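Long-range contact in probable tRNA pseudouridine synthase D (PDB 1Z2Z), which probably converts uridine 13 of transfer RNAs into pseudouridine, as a member of the TruD family of pseudouridine synthases: residues T182-V190 / L265-Y276. Numbering follows the deposited sequence.
Sequences THLVGKAIV and LYRMFVHGYQSY
F269 enters as a knob into the hole formed by T182, V185, G186 and I189. V185 lays CG1 over one face of the F269 ring, 3.9 Å from the centroid, while CA of T182 lies at the ring edge; Y201, from helix 194-202, adds an edge-to-face partner. The carbonyl of F269 takes part too: its O is 3.6 Å from CA of G186 in a CA-H...O contact, and a side chain on this glycine would have little space. G272 is the counterpart on 265-276 itself, lying against the backbone of T182 and H183; the T182 hydroxyl hydrogen-bonds to the carbonyl of F175. The Y273 ring, swung away from its own backbone N (chi1 -176°), reaches K187, whose CA sits over the centre of one ring face; the two side chains cross obliquely, and CG of the extended lysine comes to 3.4 Å from CE1 of Y273. V190 reaches the same ring through CG2, 3.9 Å from CD2. Replacing Y273 with an alanine is likely to leave K187 CA and CB without the ring face they rest on and V190 CG2 without its aromatic neighbour. At Y276, CB rests 4.1 Å from CB of H183, and the two rings are nearly parallel but barely overlap. The segment axes pass 6.5 Å apart at -95°, a close, near-perpendicular helix-helix packing with glycines at the crossing, within the TRUD region and away from the predicted nucleophile.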
ATOM      1  N   THR A 182       9.824  -0.291   9.030  1.00 52.57           N
ATOM      2  CA  THR A 182      10.710  -0.462   7.894  1.00 52.58           C
ATOM      3  C   THR A 182      11.545   0.796   7.658  1.00 51.44           C
ATOM      4  O   THR A 182      12.761   0.776   7.858  1.00 50.65           O
ATOM      5  CB  THR A 182       9.908  -0.832   6.644  1.00 53.23           C
ATOM      6  OG1 THR A 182       8.915   0.169   6.385  1.00 55.69           O
ATOM      7  CG2 THR A 182       9.218  -2.166   6.865  1.00 53.85           C
ATOM      8  N   HIS A 183      10.886   1.888   7.275  1.00 51.36           N
ATOM      9  CA  HIS A 183      11.551   3.165   7.025  1.00 50.74           C
ATOM     10  C   HIS A 183      12.455   3.573   8.175  1.00 50.29           C
ATOM     11  O   HIS A 183      13.482   4.219   7.975  1.00 49.84           O
ATOM     12  CB  HIS A 183      10.514   4.270   6.771  1.00 51.07           C
ATOM     13  CG  HIS A 183       9.675   4.620   7.968  1.00 51.68           C
ATOM     14  ND1 HIS A 183       9.917   5.730   8.747  1.00 52.30           N
ATOM     15  CD2 HIS A 183       8.562   4.040   8.476  1.00 52.36           C
ATOM     16  CE1 HIS A 183       8.986   5.823   9.681  1.00 50.89           C
ATOM     17  NE2 HIS A 183       8.152   4.810   9.539  1.00 51.29           N
ATOM     18  N   LEU A 184      12.071   3.195   9.384  1.00 51.04           N
ATOM     19  CA  LEU A 184      12.867   3.530  10.554  1.00 51.47           C
ATOM     20  C   LEU A 184      14.149   2.715  10.565  1.00 50.25           C
ATOM     21  O   LEU A 184      15.164   3.152  11.098  1.00 51.19           O
ATOM     22  CB  LEU A 184      12.068   3.254  11.829  1.00 52.45           C
ATOM     23  CG  LEU A 184      10.773   4.061  11.993  1.00 52.49           C
ATOM     24  CD1 LEU A 184       9.988   3.515  13.174  1.00 52.61           C
ATOM     25  CD2 LEU A 184      11.103   5.533  12.191  1.00 51.28           C
ATOM     26  N   VAL A 185      14.100   1.531   9.969  1.00 48.64           N
ATOM     27  CA  VAL A 185      15.263   0.661   9.925  1.00 48.17           C
ATOM     28  C   VAL A 185      16.147   1.018   8.734  1.00 47.60           C
ATOM     29  O   VAL A 185      17.374   1.025   8.837  1.00 46.18           O
ATOM     30  CB  VAL A 185      14.828  -0.815   9.833  1.00 48.22           C
ATOM     31  CG1 VAL A 185      16.041  -1.725   9.770  1.00 47.36           C
ATOM     32  CG2 VAL A 185      13.970  -1.164  11.036  1.00 48.93           C
ATOM     33  N   GLY A 186      15.507   1.325   7.609  1.00 47.54           N
ATOM     34  CA  GLY A 186      16.239   1.684   6.412  1.00 48.44           C
ATOM     35  C   GLY A 186      17.013   2.976   6.596  1.00 49.33           C
ATOM     36  O   GLY A 186      17.995   3.235   5.900  1.00 47.53           O
ATOM     37  N   LYS A 187      16.573   3.792   7.544  1.00 50.63           N
ATOM     38  CA  LYS A 187      17.235   5.060   7.798  1.00 52.81           C
ATOM     39  C   LYS A 187      18.517   4.863   8.599  1.00 52.96           C
ATOM     40  O   LYS A 187      19.499   5.570   8.383  1.00 53.56           O
ATOM     41  CB  LYS A 187      16.297   6.012   8.544  1.00 54.45           C
ATOM     42  CG  LYS A 187      16.869   7.407   8.739  1.00 56.03           C
ATOM     43  CD  LYS A 187      15.970   8.272   9.607  1.00 56.57           C
ATOM     44  CE  LYS A 187      16.629   9.613   9.911  1.00 55.70           C
ATOM     45  NZ  LYS A 187      15.867  10.385  10.933  1.00 56.91           N
ATOM     46  N   ALA A 188      18.510   3.900   9.516  1.00 52.55           N
ATOM     47  CA  ALA A 188      19.686   3.634  10.329  1.00 53.69           C
ATOM     48  C   ALA A 188      20.787   2.981   9.500  1.00 55.49           C
ATOM     49  O   ALA A 188      21.965   3.321   9.634  1.00 55.90           O
ATOM     50  CB  ALA A 188      19.323   2.744  11.506  1.00 53.60           C
ATOM     51  N   ILE A 189      20.409   2.046   8.637  1.00 57.00           N
ATOM     52  CA  ILE A 189      21.392   1.363   7.807  1.00 58.20           C
ATOM     53  C   ILE A 189      22.149   2.374   6.940  1.00 58.81           C
ATOM     54  O   ILE A 189      23.379   2.409   6.954  1.00 59.26           O
ATOM     55  CB  ILE A 189      20.716   0.291   6.921  1.00 57.52           C
ATOM     56  CG1 ILE A 189      19.845  -0.616   7.782  1.00 56.62           C
ATOM     57  CG2 ILE A 189      21.762  -0.587   6.269  1.00 57.35           C
ATOM     58  CD1 ILE A 189      19.026  -1.595   6.977  1.00 57.02           C
ATOM     59  N   VAL A 190      21.412   3.201   6.201  1.00 60.16           N
ATOM     60  CA  VAL A 190      21.999   4.233   5.342  1.00 60.82           C
ATOM     61  C   VAL A 190      23.031   5.075   6.099  1.00 62.65           C
ATOM     62  O   VAL A 190      24.155   5.286   5.629  1.00 63.27           O
ATOM     63  CB  VAL A 190      20.905   5.184   4.793  1.00 59.42           C
ATOM     64  CG1 VAL A 190      21.536   6.418   4.169  1.00 59.25           C
ATOM     65  CG2 VAL A 190      20.053   4.456   3.773  1.00 58.92           C
ATOM     66  N   LEU A 265      12.267  -8.776   3.713  1.00 81.79           N
ATOM     67  CA  LEU A 265      12.608  -7.541   4.411  1.00 80.83           C
ATOM     68  C   LEU A 265      14.027  -7.153   4.034  1.00 80.01           C
ATOM     69  O   LEU A 265      14.387  -5.977   4.065  1.00 81.50           O
ATOM     70  CB  LEU A 265      12.512  -7.719   5.933  1.00 80.77           C
ATOM     71  CG  LEU A 265      11.123  -7.699   6.572  1.00 80.36           C
ATOM     72  CD1 LEU A 265      10.425  -6.383   6.249  1.00 79.61           C
ATOM     73  CD2 LEU A 265      10.315  -8.878   6.066  1.00 80.96           C
ATOM     74  N   TYR A 266      14.820  -8.158   3.676  1.00 78.18           N
ATOM     75  CA  TYR A 266      16.211  -7.966   3.278  1.00 76.64           C
ATOM     76  C   TYR A 266      16.405  -6.611   2.603  1.00 74.00           C
ATOM     77  O   TYR A 266      17.377  -5.908   2.867  1.00 74.07           O
ATOM     78  CB  TYR A 266      16.630  -9.090   2.323  1.00 78.85           C
ATOM     79  CG  TYR A 266      18.118  -9.181   2.088  1.00 79.97           C
ATOM     80  CD1 TYR A 266      19.005  -9.290   3.163  1.00 79.84           C
ATOM     81  CD2 TYR A 266      18.645  -9.135   0.793  1.00 80.82           C
ATOM     82  CE1 TYR A 266      20.379  -9.343   2.957  1.00 80.87           C
ATOM     83  CE2 TYR A 266      20.019  -9.187   0.574  1.00 81.44           C
ATOM     84  CZ  TYR A 266      20.880  -9.288   1.659  1.00 81.43           C
ATOM     85  OH  TYR A 266      22.238  -9.316   1.446  1.00 82.30           O
ATOM     86  N   ARG A 267      15.466  -6.242   1.742  1.00 70.49           N
ATOM     87  CA  ARG A 267      15.558  -4.976   1.051  1.00 68.22           C
ATOM     88  C   ARG A 267      14.340  -4.076   1.292  1.00 67.66           C
ATOM     89  O   ARG A 267      14.272  -2.964   0.766  1.00 66.92           O
ATOM     90  CB  ARG A 267      15.757  -5.223  -0.451  1.00 67.45           C
ATOM     91  CG  ARG A 267      16.873  -6.216  -0.769  1.00 64.41           C
ATOM     92  CD  ARG A 267      17.204  -6.255  -2.259  1.00 61.90           C
ATOM     93  NE  ARG A 267      18.078  -5.158  -2.657  1.00 59.79           N
ATOM     94  CZ  ARG A 267      17.747  -4.207  -3.522  1.00 58.44           C
ATOM     95  NH1 ARG A 267      16.551  -4.210  -4.096  1.00 56.95           N
ATOM     96  NH2 ARG A 267      18.616  -3.246  -3.807  1.00 58.32           N
HETATM   97  N   MSE A 268      13.377  -4.546   2.086  1.00 67.69           N
HETATM   98  CA  MSE A 268      12.183  -3.742   2.374  1.00 66.56           C
HETATM   99  C   MSE A 268      12.537  -2.518   3.209  1.00 62.66           C
HETATM  100  O   MSE A 268      11.989  -1.434   3.011  1.00 62.18           O
HETATM  101  CB  MSE A 268      11.125  -4.562   3.118  1.00 71.23           C
HETATM  102  CG  MSE A 268      10.409  -5.612   2.275  1.00 78.06           C
HETATM  103 SE   MSE A 268       8.759  -6.238   3.148  1.00 88.18          SE
HETATM  104  CE  MSE A 268       7.449  -5.706   1.795  1.00 83.68           C
ATOM    105  N   PHE A 269      13.457  -2.688   4.147  1.00 57.96           N
ATOM    106  CA  PHE A 269      13.855  -1.573   4.978  1.00 53.91           C
ATOM    107  C   PHE A 269      14.294  -0.389   4.121  1.00 51.85           C
ATOM    108  O   PHE A 269      13.671   0.671   4.166  1.00 50.51           O
ATOM    109  CB  PHE A 269      14.979  -1.999   5.910  1.00 52.20           C
ATOM    110  CG  PHE A 269      14.668  -3.240   6.679  1.00 52.55           C
ATOM    111  CD1 PHE A 269      15.498  -4.347   6.593  1.00 52.26           C
ATOM    112  CD2 PHE A 269      13.554  -3.302   7.504  1.00 53.10           C
ATOM    113  CE1 PHE A 269      15.210  -5.508   7.301  1.00 52.05           C
ATOM    114  CE2 PHE A 269      13.260  -4.461   8.217  1.00 52.28           C
ATOM    115  CZ  PHE A 269      14.095  -5.559   8.122  1.00 51.74           C
ATOM    116  N   VAL A 270      15.352  -0.570   3.329  1.00 49.69           N
ATOM    117  CA  VAL A 270      15.857   0.515   2.486  1.00 47.38           C
ATOM    118  C   VAL A 270      14.751   1.079   1.586  1.00 46.75           C
ATOM    119  O   VAL A 270      14.646   2.296   1.416  1.00 45.39           O
ATOM    120  CB  VAL A 270      17.085   0.062   1.608  1.00 47.46           C
ATOM    121  CG1 VAL A 270      17.477   1.171   0.637  1.00 46.32           C
ATOM    122  CG2 VAL A 270      18.293  -0.269   2.500  1.00 45.02           C
ATOM    123  N   HIS A 271      13.922   0.198   1.026  1.00 46.06           N
ATOM    124  CA  HIS A 271      12.819   0.618   0.156  1.00 45.60           C
ATOM    125  C   HIS A 271      11.816   1.451   0.956  1.00 46.36           C
ATOM    126  O   HIS A 271      11.153   2.352   0.421  1.00 46.52           O
ATOM    127  CB  HIS A 271      12.132  -0.610  -0.458  1.00 43.41           C
ATOM    128  CG  HIS A 271      10.934  -0.283  -1.295  1.00 42.32           C
ATOM    129  ND1 HIS A 271       9.729   0.112  -0.753  1.00 43.44           N
ATOM    130  CD2 HIS A 271      10.744  -0.316  -2.636  1.00 42.93           C
ATOM    131  CE1 HIS A 271       8.852   0.304  -1.721  1.00 43.28           C
ATOM    132  NE2 HIS A 271       9.443   0.050  -2.875  1.00 41.76           N
ATOM    133  N   GLY A 272      11.705   1.144   2.242  1.00 46.44           N
ATOM    134  CA  GLY A 272      10.806   1.902   3.088  1.00 46.40           C
ATOM    135  C   GLY A 272      11.337   3.320   3.164  1.00 46.41           C
ATOM    136  O   GLY A 272      10.672   4.254   2.711  1.00 46.87           O
ATOM    137  N   TYR A 273      12.547   3.474   3.714  1.00 45.70           N
ATOM    138  CA  TYR A 273      13.193   4.781   3.864  1.00 44.20           C
ATOM    139  C   TYR A 273      13.107   5.584   2.592  1.00 43.39           C
ATOM    140  O   TYR A 273      13.128   6.814   2.622  1.00 42.65           O
ATOM    141  CB  TYR A 273      14.663   4.625   4.246  1.00 46.37           C
ATOM    142  CG  TYR A 273      15.362   5.943   4.510  1.00 50.02           C
ATOM    143  CD1 TYR A 273      14.835   6.863   5.419  1.00 51.16           C
ATOM    144  CD2 TYR A 273      16.570   6.256   3.884  1.00 51.11           C
ATOM    145  CE1 TYR A 273      15.493   8.060   5.701  1.00 51.89           C
ATOM    146  CE2 TYR A 273      17.238   7.450   4.159  1.00 52.75           C
ATOM    147  CZ  TYR A 273      16.695   8.345   5.070  1.00 53.80           C
ATOM    148  OH  TYR A 273      17.358   9.527   5.345  1.00 55.20           O
ATOM    149  N   GLN A 274      13.032   4.879   1.470  1.00 43.15           N
ATOM    150  CA  GLN A 274      12.917   5.521   0.171  1.00 43.54           C
ATOM    151  C   GLN A 274      11.505   6.021  -0.004  1.00 43.30           C
ATOM    152  O   GLN A 274      11.272   7.145  -0.462  1.00 43.30           O
ATOM    153  CB  GLN A 274      13.237   4.537  -0.946  1.00 45.22           C
ATOM    154  CG  GLN A 274      14.711   4.392  -1.192  1.00 48.13           C
ATOM    155  CD  GLN A 274      15.014   3.455  -2.325  1.00 49.50           C
ATOM    156  OE1 GLN A 274      16.166   3.320  -2.724  1.00 53.17           O
ATOM    157  NE2 GLN A 274      13.986   2.795  -2.852  1.00 49.51           N
ATOM    158  N   SER A 275      10.554   5.169   0.352  1.00 42.47           N
ATOM    159  CA  SER A 275       9.154   5.537   0.246  1.00 40.18           C
ATOM    160  C   SER A 275       8.925   6.743   1.153  1.00 37.86           C
ATOM    161  O   SER A 275       8.158   7.641   0.824  1.00 38.11           O
ATOM    162  CB  SER A 275       8.288   4.345   0.649  1.00 40.20           C
ATOM    163  OG  SER A 275       8.526   3.271  -0.243  1.00 41.36           O
ATOM    164  N   TYR A 276       9.620   6.766   2.282  1.00 34.44           N
ATOM    165  CA  TYR A 276       9.506   7.867   3.217  1.00 33.65           C
ATOM    166  C   TYR A 276       9.884   9.173   2.522  1.00 33.97           C
ATOM    167  O   TYR A 276       9.087  10.117   2.437  1.00 32.99           O
ATOM    168  CB  TYR A 276      10.439   7.628   4.386  1.00 32.70           C
ATOM    169  CG  TYR A 276      10.584   8.805   5.304  1.00 34.07           C
ATOM    170  CD1 TYR A 276       9.534   9.214   6.122  1.00 33.32           C
ATOM    171  CD2 TYR A 276      11.791   9.496   5.384  1.00 35.56           C
ATOM    172  CE1 TYR A 276       9.693  10.281   7.003  1.00 31.99           C
ATOM    173  CE2 TYR A 276      11.955  10.561   6.258  1.00 32.94           C
ATOM    174  CZ  TYR A 276      10.909  10.947   7.063  1.00 31.36           C
ATOM    175  OH  TYR A 276      11.094  11.999   7.929  1.00 31.88           O
TER